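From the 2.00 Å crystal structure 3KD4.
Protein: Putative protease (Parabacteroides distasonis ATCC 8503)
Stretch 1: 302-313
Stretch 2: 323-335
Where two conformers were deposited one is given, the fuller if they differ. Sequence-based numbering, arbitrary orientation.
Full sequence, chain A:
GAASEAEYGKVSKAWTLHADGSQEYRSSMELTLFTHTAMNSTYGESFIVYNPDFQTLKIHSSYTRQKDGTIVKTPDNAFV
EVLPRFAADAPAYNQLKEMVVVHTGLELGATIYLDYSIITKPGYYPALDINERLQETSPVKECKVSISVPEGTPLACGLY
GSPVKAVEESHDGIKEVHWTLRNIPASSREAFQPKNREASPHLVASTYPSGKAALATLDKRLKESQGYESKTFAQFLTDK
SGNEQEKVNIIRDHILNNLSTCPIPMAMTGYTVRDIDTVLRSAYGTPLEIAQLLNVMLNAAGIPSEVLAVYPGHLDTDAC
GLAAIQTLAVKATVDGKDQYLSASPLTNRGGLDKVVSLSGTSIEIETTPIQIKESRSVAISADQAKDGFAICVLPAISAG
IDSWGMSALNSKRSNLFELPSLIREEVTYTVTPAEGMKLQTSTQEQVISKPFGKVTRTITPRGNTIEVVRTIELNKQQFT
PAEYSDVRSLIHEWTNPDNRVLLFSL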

# COMPACT_ATOMS: atom_id res chain seq x y z
N GLY A 302 -19.98 -14.33 -19.52
CA GLY A 302 -20.80 -13.34 -20.20
C GLY A 302 -20.78 -11.97 -19.55
O GLY A 302 -21.66 -11.16 -19.81
N ILE A 303 -19.79 -11.69 -18.68
CA ILE A 303 -19.67 -10.37 -18.03
C ILE A 303 -18.42 -9.69 -18.59
O ILE A 303 -17.28 -10.10 -18.30
CB ILE A 303 -19.59 -10.46 -16.49
CG1 ILE A 303 -20.76 -11.29 -15.94
CG2 ILE A 303 -19.56 -9.06 -15.83
CD1 ILE A 303 -22.12 -10.66 -16.10
N PRO A 304 -18.62 -8.68 -19.44
CA PRO A 304 -17.44 -8.08 -20.03
C PRO A 304 -16.58 -7.47 -18.93
O PRO A 304 -17.08 -6.67 -18.13
CB PRO A 304 -18.01 -7.03 -20.98
CG PRO A 304 -19.37 -7.55 -21.28
CD PRO A 304 -19.85 -8.11 -20.02
N SER A 305 -15.31 -7.88 -18.89
CA SER A 305 -14.40 -7.54 -17.80
C SER A 305 -12.98 -7.28 -18.30
O SER A 305 -12.54 -7.79 -19.34
CB SER A 305 -14.38 -8.67 -16.73
OG SER A 305 -15.69 -8.89 -16.20
N GLU A 306 -12.26 -6.50 -17.52
CA GLU A 306 -10.86 -6.19 -17.82
C GLU A 306 -10.05 -5.98 -16.54
O GLU A 306 -10.57 -5.44 -15.55
CB GLU A 306 -10.80 -4.88 -18.60
CG GLU A 306 -10.56 -4.99 -20.06
CD GLU A 306 -10.24 -3.61 -20.68
OE1 GLU A 306 -11.15 -2.77 -20.71
OE2 GLU A 306 -9.08 -3.39 -21.10
N VAL A 307 -8.76 -6.31 -16.58
CA VAL A 307 -7.85 -6.01 -15.49
C VAL A 307 -7.48 -4.52 -15.54
O VAL A 307 -7.35 -3.93 -16.63
CB VAL A 307 -6.60 -6.94 -15.54
CG1 VAL A 307 -5.59 -6.58 -14.45
CG2 VAL A 307 -7.03 -8.42 -15.43
N LEU A 308 -7.35 -3.92 -14.37
CA LEU A 308 -6.96 -2.53 -14.22
C LEU A 308 -5.70 -2.44 -13.39
O LEU A 308 -5.54 -3.17 -12.41
CB LEU A 308 -8.05 -1.73 -13.50
CG LEU A 308 -9.50 -1.86 -14.00
CD1 LEU A 308 -10.43 -0.95 -13.16
CD2 LEU A 308 -9.58 -1.52 -15.51
N ALA A 309 -4.83 -1.53 -13.77
CA ALA A 309 -3.65 -1.18 -13.01
C ALA A 309 -3.90 0.17 -12.31
O ALA A 309 -4.46 1.10 -12.90
CB ALA A 309 -2.43 -1.09 -13.93
N VAL A 310 -3.48 0.26 -11.05
CA VAL A 310 -3.61 1.48 -10.26
C VAL A 310 -2.23 2.04 -9.98
O VAL A 310 -1.35 1.34 -9.42
CB VAL A 310 -4.34 1.18 -8.90
CG1 VAL A 310 -4.62 2.48 -8.11
CG2 VAL A 310 -5.66 0.39 -9.15
N TYR A 311 -2.02 3.28 -10.41
CA TYR A 311 -0.79 4.01 -10.22
C TYR A 311 -1.01 5.17 -9.26
O TYR A 311 -2.13 5.68 -9.14
CB TYR A 311 -0.36 4.68 -11.52
CG TYR A 311 -0.02 3.77 -12.66
CD1 TYR A 311 -0.99 3.34 -13.55
CD2 TYR A 311 1.28 3.34 -12.84
CE1 TYR A 311 -0.63 2.51 -14.64
CE2 TYR A 311 1.62 2.54 -13.88
CZ TYR A 311 0.67 2.13 -14.77
OH TYR A 311 1.08 1.29 -15.77
N PRO A 312 0.07 5.64 -8.63
CA PRO A 312 0.00 6.90 -7.91
C PRO A 312 -0.48 8.00 -8.80
O PRO A 312 -0.19 8.04 -10.01
CB PRO A 312 1.44 7.16 -7.46
CG PRO A 312 2.11 5.83 -7.49
CD PRO A 312 1.41 5.01 -8.55
N GLY A 313 -1.22 8.93 -8.21
CA GLY A 313 -1.89 9.92 -8.97
C GLY A 313 -1.01 11.00 -9.56
O GLY A 313 -1.41 11.66 -10.50
N ALA A 323 6.52 -1.31 -12.81
CA ALA A 323 7.08 -1.18 -11.46
C ALA A 323 6.37 -0.10 -10.66
O ALA A 323 6.28 -0.22 -9.46
CB ALA A 323 8.65 -0.94 -11.48
N ALA A 324 5.81 0.90 -11.32
CA ALA A 324 5.05 1.94 -10.66
C ALA A 324 3.60 1.51 -10.28
O ALA A 324 2.91 2.26 -9.60
CB ALA A 324 5.01 3.19 -11.55
N ILE A 325 3.13 0.32 -10.70
CA ILE A 325 1.77 -0.13 -10.37
C ILE A 325 1.72 -0.47 -8.86
O ILE A 325 2.58 -1.19 -8.37
CB ILE A 325 1.35 -1.33 -11.20
CG1 ILE A 325 1.28 -0.94 -12.69
CG2 ILE A 325 -0.03 -1.92 -10.72
CD1 ILE A 325 1.05 -2.14 -13.65
N GLN A 326 0.73 0.08 -8.15
CA GLN A 326 0.56 -0.17 -6.72
C GLN A 326 -0.50 -1.18 -6.40
O GLN A 326 -0.36 -1.85 -5.40
CB GLN A 326 0.33 1.15 -5.92
CG GLN A 326 -0.87 1.99 -6.30
CD GLN A 326 -1.07 3.25 -5.39
OE1 GLN A 326 -0.11 3.99 -5.12
NE2 GLN A 326 -2.35 3.48 -4.93
N THR A 327 -1.56 -1.29 -7.19
CA THR A 327 -2.64 -2.23 -6.94
C THR A 327 -3.24 -2.70 -8.27
O THR A 327 -3.13 -1.99 -9.26
CB THR A 327 -3.77 -1.53 -6.14
OG1 THR A 327 -3.20 -0.80 -5.05
CG2 THR A 327 -4.80 -2.52 -5.60
N LEU A 328 -3.90 -3.86 -8.25
CA LEU A 328 -4.66 -4.37 -9.37
C LEU A 328 -6.13 -4.49 -8.99
O LEU A 328 -6.48 -4.65 -7.82
CB LEU A 328 -4.13 -5.69 -9.80
CG LEU A 328 -2.64 -5.69 -10.18
CD1 LEU A 328 -2.15 -7.10 -10.15
CD2 LEU A 328 -2.41 -5.02 -11.54
N ALA A 329 -7.00 -4.36 -9.98
CA ALA A 329 -8.42 -4.53 -9.81
C ALA A 329 -8.97 -5.11 -11.10
O ALA A 329 -8.26 -5.25 -12.11
CB ALA A 329 -9.07 -3.17 -9.44
N VAL A 330 -10.25 -5.45 -11.06
CA VAL A 330 -10.95 -5.92 -12.21
C VAL A 330 -12.21 -5.07 -12.36
O VAL A 330 -12.91 -4.80 -11.38
CB VAL A 330 -11.29 -7.41 -12.07
CG1 VAL A 330 -12.16 -7.93 -13.25
CG2 VAL A 330 -9.99 -8.22 -11.96
N LYS A 331 -12.46 -4.62 -13.58
CA LYS A 331 -13.67 -3.92 -13.94
C LYS A 331 -14.64 -4.96 -14.53
O LYS A 331 -14.24 -5.73 -15.40
CB LYS A 331 -13.29 -2.87 -15.01
CG LYS A 331 -14.39 -2.26 -15.80
CD LYS A 331 -13.83 -1.12 -16.69
CE LYS A 331 -13.04 -1.57 -17.92
NZ LYS A 331 -13.86 -1.71 -19.16
N ALA A 332 -15.89 -4.97 -14.06
CA ALA A 332 -16.95 -5.85 -14.61
C ALA A 332 -18.14 -5.00 -15.03
O ALA A 332 -18.64 -4.19 -14.26
CB ALA A 332 -17.39 -6.88 -13.59
N THR A 333 -18.60 -5.18 -16.26
CA THR A 333 -19.75 -4.43 -16.75
C THR A 333 -21.01 -5.27 -16.56
O THR A 333 -21.13 -6.32 -17.17
CB THR A 333 -19.59 -4.09 -18.22
OG1 THR A 333 -18.35 -3.42 -18.38
CG2 THR A 333 -20.75 -3.18 -18.71
N VAL A 334 -21.89 -4.82 -15.67
CA VAL A 334 -23.07 -5.57 -15.26
C VAL A 334 -24.30 -4.76 -15.70
O VAL A 334 -24.53 -3.66 -15.18
CB VAL A 334 -23.05 -5.78 -13.74
CG1 VAL A 334 -24.37 -6.37 -13.23
CG2 VAL A 334 -21.81 -6.64 -13.33
N ASP A 335 -25.06 -5.28 -16.67
CA ASP A 335 -26.21 -4.52 -17.22
C ASP A 335 -25.80 -3.08 -17.60
O ASP A 335 -26.44 -2.11 -17.21
CB ASP A 335 -27.37 -4.49 -16.21
CG ASP A 335 -27.73 -5.85 -15.68
OD1 ASP A 335 -27.74 -6.84 -16.48
OD2 ASP A 335 -28.02 -5.95 -14.47

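The two stretches form neighbouring antiparallel strands of a β-sheet. Their N-to-C directions differ by 148°, and the axes approach to 4.5 Å. Register runs from Ser305 opposite Ala332 to Val310 opposite Thr327. Hydrogen-bonded and non-hydrogen-bonded pairs alternate along it.

Glu306 and Lys331 form a complete two-bond pair: Glu306 N to Lys331 O is 3.0 Å, and Lys331 N to Glu306 O is 2.9 Å. Leu308 and Ala329 repeat this, with Leu308 N to Ala329 O at 2.8 Å and Ala329 N to Leu308 O at 3.1 Å. Beyond the Ser305 end, Thr333 N donates to Pro304 O at 2.8 Å. Proline has no amide hydrogen to give, but its carbonyl still accepts.

The pattern changes at Val310. Val310 N donates to Thr327 O at 2.9 Å, but the return bond from Thr327 N to Val310 O is weak, at 3.5 Å. Val310 O also takes a shorter bond from Gln326 N, at 2.7 Å.

Between the amide bonds, CA-H groups also meet carbonyl oxygens. Ser305 CA lies 3.0 Å from Lys331 O.

Side chains alternate between the two faces. Glu306, Leu308 and Val310 share one face with Lys331, Ala329 and Thr327. Here Glu306 OE1 and Lys331 NZ form a salt bridge at 3.3 Å; its hydrogen bond is weak. The aliphatic part of Lys331 also packs: Lys331 CB is 3.9 Å from Leu308 CD1.

The other face carries Ser305, Val307 and Ala309 with Ala332, Val330 and Leu328. Ala309 CB meets Ile325 CD1 at 3.6 Å. Ser305 OG bonds within its own stretch, donating to Ile303 O at 2.9 Å.

Apolar contacts extend past the paired residues. Ile303 CG2 rests 3.8 Å from Ala332 CB. Tyr311 reaches back with its ring, placing Tyr311 CE2 3.7 Å from Ile325 CG1.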